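Local coordinates for protein Esterase/lipase (Uncultured bacterium, PDB 3K6K) that probably hydrolyses carboxylic ester bonds, as an alpha/beta-hydrolase-fold esterase/lipase homologous to hormone-sensitive lipase, at residues L253-D256 / S257-L260; S193-S196 / N197-A201; T103-L106 / A107-S111. One frame throughout, in Å; residues are numbered along the deposited sequence.

Contact 1: L253-D256 / S257-L260. With SO4 (sulfate ion), chain I.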
loop_
_atom_site.group_PDB
_atom_site.type_symbol
_atom_site.label_atom_id
_atom_site.label_comp_id
_atom_site.label_asym_id
_atom_site.label_seq_id
_atom_site.Cartn_x
_atom_site.Cartn_y
_atom_site.Cartn_z
ATOM N N LEU A 253 1.368 15.404 -1.297
ATOM C CA LEU A 253 2.502 14.458 -1.177
ATOM C C LEU A 253 2.041 12.956 -1.143
ATOM O O LEU A 253 2.736 12.055 -0.662
ATOM C CB LEU A 253 3.363 14.792 0.049
ATOM C CG LEU A 253 3.890 16.228 0.231
ATOM C CD1 LEU A 253 4.877 16.339 1.391
ATOM C CD2 LEU A 253 4.569 16.686 -1.072
ATOM N N LEU A 254 0.849 12.718 -1.638
ATOM C CA LEU A 254 0.366 11.365 -1.832
ATOM C C LEU A 254 1.274 10.584 -2.752
ATOM O O LEU A 254 1.476 9.384 -2.517
ATOM C CB LEU A 254 -1.046 11.330 -2.423
ATOM C CG LEU A 254 -1.629 9.917 -2.680
ATOM C CD1 LEU A 254 -1.841 9.180 -1.404
ATOM C CD2 LEU A 254 -2.989 10.000 -3.464
ATOM N N SER A 255 1.787 11.214 -3.811
ATOM C CA SER A 255 2.602 10.431 -4.742
ATOM C C SER A 255 3.972 10.134 -4.096
ATOM O O SER A 255 4.683 9.285 -4.600
ATOM C CB SER A 255 2.736 11.088 -6.120
ATOM O OG SER A 255 1.463 11.295 -6.730
ATOM N N ASP A 256 4.319 10.803 -2.979
ATOM C CA ASP A 256 5.535 10.446 -2.208
ATOM C C ASP A 256 5.401 9.027 -1.586
ATOM O O ASP A 256 6.334 8.187 -1.640
ATOM C CB ASP A 256 5.860 11.453 -1.074
ATOM C CG ASP A 256 6.655 12.722 -1.558
ATOM O OD1 ASP A 256 7.447 13.236 -0.773
ATOM O OD2 ASP A 256 6.528 13.208 -2.693
ATOM N N SER A 257 4.248 8.802 -0.981
ATOM C CA SER A 257 3.894 7.513 -0.443
ATOM C C SER A 257 3.798 6.425 -1.487
ATOM O O SER A 257 4.426 5.388 -1.316
ATOM C CB SER A 257 2.614 7.596 0.388
ATOM O OG SER A 257 2.893 8.252 1.610
ATOM N N THR A 258 3.029 6.625 -2.547
ATOM C CA THR A 258 2.878 5.612 -3.559
ATOM C C THR A 258 4.226 5.410 -4.266
ATOM O O THR A 258 4.610 4.266 -4.631
ATOM C CB THR A 258 1.805 5.992 -4.622
ATOM O OG1 THR A 258 2.250 7.168 -5.285
ATOM C CG2 THR A 258 0.620 6.354 -4.042
ATOM N N THR A 259 4.965 6.496 -4.481
ATOM C CA THR A 259 6.267 6.361 -5.188
ATOM C C THR A 259 7.364 5.698 -4.401
ATOM O O THR A 259 8.094 4.841 -4.939
ATOM C CB THR A 259 6.803 7.661 -5.768
ATOM O OG1 THR A 259 5.827 8.202 -6.640
ATOM C CG2 THR A 259 8.087 7.387 -6.646
ATOM N N LEU A 260 7.510 6.084 -3.152
ATOM C CA LEU A 260 8.368 5.313 -2.279
ATOM C C LEU A 260 7.973 3.834 -2.201
ATOM O O LEU A 260 8.835 2.942 -2.018
ATOM C CB LEU A 260 8.306 5.877 -0.878
ATOM C CG LEU A 260 9.448 5.834 0.166
ATOM C CD1 LEU A 260 8.921 5.333 1.538
ATOM C CD2 LEU A 260 10.829 5.260 -0.243
HETATM S S SO4 I . 3.112 6.499 -8.679
HETATM O O1 SO4 I . 2.542 7.466 -7.736
HETATM O O2 SO4 I . 2.343 6.575 -9.929
HETATM O O3 SO4 I . 4.548 6.811 -8.853
HETATM O O4 SO4 I . 2.981 5.113 -8.232
HETATM O O HOH W 1 3.490 10.948 1.605
#
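Thr-258 N and Thr-259 N reach back one turn to the carbonyls of Leu-254 and Ser-255, and Leu-260 N to that of Asp-256, as the first turns of a helix wind up from Leu-253 at the N-cap. The bond from Thr-258 N to Leu-254 O, 3.2 Å, is nearly straight at 171°; Thr-259 N meets Ser-255 O at 2.8 Å. Two hydroxyls gather at a sulfate ion, probably from the crystallisation liquor. Thr-258 OG1 donates to its O1 over a very short 2.5 Å. Thr-259 OG1, anti to its own carbonyl carbon (chi1 -57°), stands between sulfate O3 at 2.9 Å and Ser-255 O at 2.6 Å, and its proton may serve either. Thr-258 OG1 of the second subunit also binds this ion. A water bridges the other flank, donating to Leu-253 O and accepting from Ser-257 OG. Asp-256 OD1 takes the backbone N-H groups of Val-188 and Asp-189, and Ser-255 OG bonds Glu-262 of the second subunit. In the beta-alpha-beta unit, Leu-254 and Ser-257 rest on strands 243-248 and 271-276, while Ser-255 packs against Trp-195 of helix 195-199.

Contact 2: S193-S196 / N197-A201. With SO4 (sulfate ion), chain F.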
loop_
_atom_site.group_PDB
_atom_site.type_symbol
_atom_site.label_atom_id
_atom_site.label_comp_id
_atom_site.label_asym_id
_atom_site.label_seq_id
_atom_site.Cartn_x
_atom_site.Cartn_y
_atom_site.Cartn_z
ATOM N N SER A 193 7.011 17.252 -7.916
ATOM C CA SER A 193 6.888 17.234 -9.394
ATOM C C SER A 193 5.941 16.164 -9.893
ATOM O O SER A 193 5.542 16.158 -11.079
ATOM C CB SER A 193 8.279 17.177 -10.026
ATOM O OG SER A 193 8.944 15.961 -9.713
ATOM N N ARG A 194 5.593 15.261 -8.975
ATOM C CA ARG A 194 4.865 14.015 -9.208
ATOM C C ARG A 194 3.348 14.306 -9.274
ATOM O O ARG A 194 2.924 15.459 -9.076
ATOM C CB ARG A 194 5.286 13.008 -8.096
ATOM C CG ARG A 194 6.622 12.390 -8.494
ATOM C CD ARG A 194 7.426 11.501 -7.549
ATOM N NE ARG A 194 7.794 10.424 -8.425
ATOM C CZ ARG A 194 8.917 10.307 -9.124
ATOM N NH1 ARG A 194 9.949 11.115 -8.984
ATOM N NH2 ARG A 194 9.008 9.297 -9.944
ATOM N N TRP A 195 2.535 13.290 -9.545
ATOM C CA TRP A 195 1.138 13.506 -9.876
ATOM C C TRP A 195 0.304 14.247 -8.794
ATOM O O TRP A 195 -0.426 15.213 -9.128
ATOM C CB TRP A 195 0.500 12.179 -10.261
ATOM C CG TRP A 195 -0.945 12.263 -10.627
ATOM C CD1 TRP A 195 -1.440 12.459 -11.892
ATOM C CD2 TRP A 195 -2.124 12.191 -9.744
ATOM N NE1 TRP A 195 -2.825 12.479 -11.859
ATOM C CE2 TRP A 195 -3.269 12.316 -10.566
ATOM C CE3 TRP A 195 -2.311 11.978 -8.376
ATOM C CZ2 TRP A 195 -4.589 12.286 -10.058
ATOM C CZ3 TRP A 195 -3.628 11.940 -7.871
ATOM C CH2 TRP A 195 -4.750 12.115 -8.712
ATOM N N SER A 196 0.389 13.819 -7.519
ATOM C CA SER A 196 -0.442 14.455 -6.485
ATOM C C SER A 196 -0.011 15.909 -6.277
ATOM O O SER A 196 -0.838 16.749 -5.905
ATOM C CB SER A 196 -0.430 13.681 -5.137
ATOM O OG SER A 196 0.893 13.473 -4.638
ATOM N N ASN A 197 1.265 16.207 -6.496
ATOM C CA ASN A 197 1.756 17.582 -6.287
ATOM C C ASN A 197 0.957 18.617 -7.041
ATOM O O ASN A 197 0.798 19.747 -6.577
ATOM C CB ASN A 197 3.217 17.739 -6.671
ATOM C CG ASN A 197 4.099 16.914 -5.818
ATOM O OD1 ASN A 197 4.740 17.394 -4.864
ATOM N ND2 ASN A 197 4.081 15.626 -6.082
ATOM N N SER A 198 0.444 18.249 -8.194
ATOM C CA SER A 198 -0.287 19.253 -8.959
ATOM C C SER A 198 -1.757 18.907 -8.886
ATOM O O SER A 198 -2.604 19.765 -8.651
ATOM C CB SER A 198 0.191 19.311 -10.412
ATOM O OG SER A 198 0.170 18.018 -10.973
ATOM N N ASN A 199 -2.072 17.630 -8.984
ATOM C CA ASN A 199 -3.469 17.292 -8.934
ATOM C C ASN A 199 -4.203 17.599 -7.653
ATOM O O ASN A 199 -5.391 18.003 -7.680
ATOM C CB ASN A 199 -3.657 15.870 -9.380
ATOM C CG ASN A 199 -3.525 15.754 -10.876
ATOM O OD1 ASN A 199 -4.501 15.914 -11.580
ATOM N ND2 ASN A 199 -2.304 15.505 -11.368
ATOM N N LEU A 200 -3.517 17.403 -6.531
ATOM C CA LEU A 200 -4.216 17.394 -5.296
ATOM C C LEU A 200 -3.846 18.610 -4.482
ATOM O O LEU A 200 -4.286 18.739 -3.348
ATOM C CB LEU A 200 -3.955 16.104 -4.526
ATOM C CG LEU A 200 -4.447 14.739 -5.058
ATOM C CD1 LEU A 200 -4.047 13.690 -4.072
ATOM C CD2 LEU A 200 -5.953 14.652 -5.299
ATOM N N ALA A 201 -3.094 19.524 -5.085
ATOM C CA ALA A 201 -2.598 20.723 -4.394
ATOM C C ALA A 201 -3.655 21.495 -3.613
ATOM O O ALA A 201 -3.442 21.768 -2.439
ATOM C CB ALA A 201 -1.775 21.694 -5.369
HETATM S S SO4 F . 12.005 8.902 -12.095
HETATM O O1 SO4 F . 10.658 9.470 -12.203
HETATM O O2 SO4 F . 12.166 7.921 -13.193
HETATM O O3 SO4 F . 13.015 9.972 -12.075
HETATM O O4 SO4 F . 12.219 8.189 -10.844
HETATM O O HOH W 2 2.756 17.372 -10.914
#
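Trp-195 O gathers three N-H donors from the following turn. Asn-199 N comes nearly along the C=O axis at 2.9 Å, Asn-199 ND2 also at 2.9 Å but tilted from the carbonyl plane, and Ser-198 N from above that plane at 3.3 Å. Asn-199 thus grips the same oxygen by backbone and side chain, which holds its amide in place. Leu-200 N bonds Ser-196 O at 2.8 Å, whereas Asn-197 N and ND2 make weak bonds to Arg-194 O. A water donates to Arg-194 O and also hydrogen-bonds Ser-198 OG. Farther out, Arg-194 NH2 donates to sulfate O1 at 2.8 Å, with the ion at the guanidinium edge and Arg-263 NH2 sharing it; NH1 forms a salt bridge with Asp-189.

The Asn-199 amide is stacked over one face of the Trp-195 indole, the planes 14° apart. Asn-199 CB makes a CH-pi contact 3.7 Å from the centroid of the six-membered ring. Trp-195 CG, anti to its backbone N (chi1 -180°), carries the indole under the amide. Leu-200 CG comes obliquely to Trp-195 CZ3 at 4.1 Å.

Trp-195 makes a cation-pi contact with Arg-263 of the second subunit. Ser-196 OG bonds Ser-255 N and Ala-252 O, joining this short helix, little more than one turn, to the start of helix 254-266, where Arg-194 packs on Thr-259.

Contact 3: T103-L106 / A107-S111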
loop_
_atom_site.group_PDB
_atom_site.type_symbol
_atom_site.label_atom_id
_atom_site.label_comp_id
_atom_site.label_asym_id
_atom_site.label_seq_id
_atom_site.Cartn_x
_atom_site.Cartn_y
_atom_site.Cartn_z
ATOM N N THR A 103 2.852 11.196 19.519
ATOM C CA THR A 103 3.869 10.237 20.017
ATOM C C THR A 103 3.562 9.607 21.355
ATOM O O THR A 103 3.962 8.472 21.621
ATOM C CB THR A 103 5.292 10.845 20.073
ATOM O OG1 THR A 103 5.354 11.919 21.032
ATOM C CG2 THR A 103 5.705 11.348 18.707
ATOM N N THR A 104 2.837 10.337 22.195
ATOM C CA THR A 104 2.391 9.778 23.457
ATOM C C THR A 104 1.388 8.692 23.201
ATOM O O THR A 104 1.347 7.698 23.943
ATOM C CB THR A 104 1.795 10.839 24.432
ATOM O OG1 THR A 104 0.766 11.574 23.764
ATOM C CG2 THR A 104 2.897 11.818 24.946
ATOM N N GLN A 105 0.575 8.860 22.161
ATOM C CA GLN A 105 -0.331 7.756 21.758
ATOM C C GLN A 105 0.495 6.582 21.226
ATOM O O GLN A 105 0.281 5.444 21.627
ATOM C CB GLN A 105 -1.429 8.189 20.746
ATOM C CG GLN A 105 -2.410 9.229 21.226
ATOM C CD GLN A 105 -3.302 8.730 22.385
ATOM O OE1 GLN A 105 -3.977 9.533 23.098
ATOM N NE2 GLN A 105 -3.312 7.419 22.579
ATOM N N LEU A 106 1.472 6.843 20.360
ATOM C CA LEU A 106 2.309 5.738 19.866
ATOM C C LEU A 106 2.876 4.980 21.085
ATOM O O LEU A 106 2.830 3.749 21.129
ATOM C CB LEU A 106 3.352 6.252 18.900
ATOM C CG LEU A 106 2.807 6.853 17.609
ATOM C CD1 LEU A 106 3.917 7.566 16.809
ATOM C CD2 LEU A 106 2.118 5.765 16.779
ATOM N N ALA A 107 3.411 5.702 22.076
ATOM C CA ALA A 107 4.027 5.053 23.255
ATOM C C ALA A 107 3.026 4.179 24.095
ATOM O O ALA A 107 3.283 3.017 24.352
ATOM C CB ALA A 107 4.731 6.106 24.133
ATOM N N LYS A 108 1.897 4.751 24.500
ATOM C CA LYS A 108 0.928 4.048 25.278
ATOM C C LYS A 108 0.357 2.776 24.588
ATOM O O LYS A 108 0.411 1.677 25.168
ATOM C CB LYS A 108 -0.215 4.993 25.649
ATOM C CG LYS A 108 -1.279 4.361 26.520
ATOM C CD LYS A 108 -2.178 5.454 27.071
ATOM C CE LYS A 108 -3.240 4.916 28.033
ATOM N NZ LYS A 108 -2.750 4.835 29.474
ATOM N N GLN A 109 -0.174 2.937 23.365
ATOM C CA GLN A 109 -0.759 1.832 22.593
ATOM C C GLN A 109 0.257 0.793 22.065
ATOM O O GLN A 109 -0.111 -0.301 21.598
ATOM C CB GLN A 109 -1.560 2.388 21.434
ATOM C CG GLN A 109 -2.259 3.659 21.766
ATOM C CD GLN A 109 -3.585 3.795 21.121
ATOM O OE1 GLN A 109 -3.970 4.892 20.702
ATOM N NE2 GLN A 109 -4.332 2.690 21.059
ATOM N N SER A 110 1.532 1.098 22.133
ATOM C CA SER A 110 2.482 0.098 21.700
ATOM C C SER A 110 3.300 -0.496 22.838
ATOM O O SER A 110 4.190 -1.313 22.573
ATOM C CB SER A 110 3.413 0.710 20.670
ATOM O OG SER A 110 4.031 1.805 21.322
ATOM N N SER A 111 3.019 -0.092 24.089
ATOM C CA SER A 111 3.806 -0.527 25.287
ATOM C C SER A 111 5.327 -0.359 25.094
ATOM O O SER A 111 6.140 -1.192 25.533
ATOM C CB SER A 111 3.480 -1.985 25.709
ATOM O OG SER A 111 2.376 -2.061 26.610
#
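Gln-105 and Gln-109, one helical turn apart, hold their side-chain amide planes 74° apart, so the two groups do not stack. Gln-105 NE2 lies 3.2 Å from Gln-109 OE1. A bend in the Gln-105 chain (chi2 -65°) carries its amide forward along the helix, toward Gln-109; a bound sulfate also lies near this side chain. Gln-109 CG packs at 3.1 Å against Gln-105 O, the carbonyl that takes Gln-109 N. An alanine in place of Gln-109 would remove this CG and the amide, and is likely to leave Gln-105 NE2 without the Gln-109 oxygen beside it and open a gap against Ile-297 and Cys-301 of helix 291-305.

Backbone bonds run along the turn. Ala-107 N reaches Thr-103 O at 2.9 Å, and Lys-108 N meets Thr-104 O at 3.0 Å, almost straight at 174°. Thr-103 OG1 bonds Gln-73 NE2 of strand 68-74, Thr-104 OG1 bonds Leu-100 O and Ala-55 N, and Lys-108 NZ holds Glu-56 O.

Leu-106 and Ala-107 pack on Leu-114 of strand 113-117, and Leu-106 also meets Tyr-85 of strand 82-86. Ser-111, with positive phi, closes the helix in a Schellman motif. The whole is the end of a crossover helix in a beta-alpha-beta unit of the alpha/beta hydrolase fold.

Contacts 1 and 2 adjoin, with centres 10 Å apart, and both touch the second subunit; contact 3 lies on the opposite side of the chain's centre, about 26 Å from contact 1 and 33 Å from contact 2 between centres, and meets no other protein chain. Contact 1 is wholly buried and contact 3 mostly; both are turns of crossover helices, one at the helix start and one at its end, each laid on two strands of the central sheet. Contact 2, more exposed, lies on helix 254-266 and the second subunit. Its chemistry joins a much-used carbonyl and an amide-indole stack with an arginine at a sulfate; contact 1 gathers hydroxyls round an anion at the dimer interface, and contact 3 sets two neutral amides side by side above an apolar, sheet-facing side.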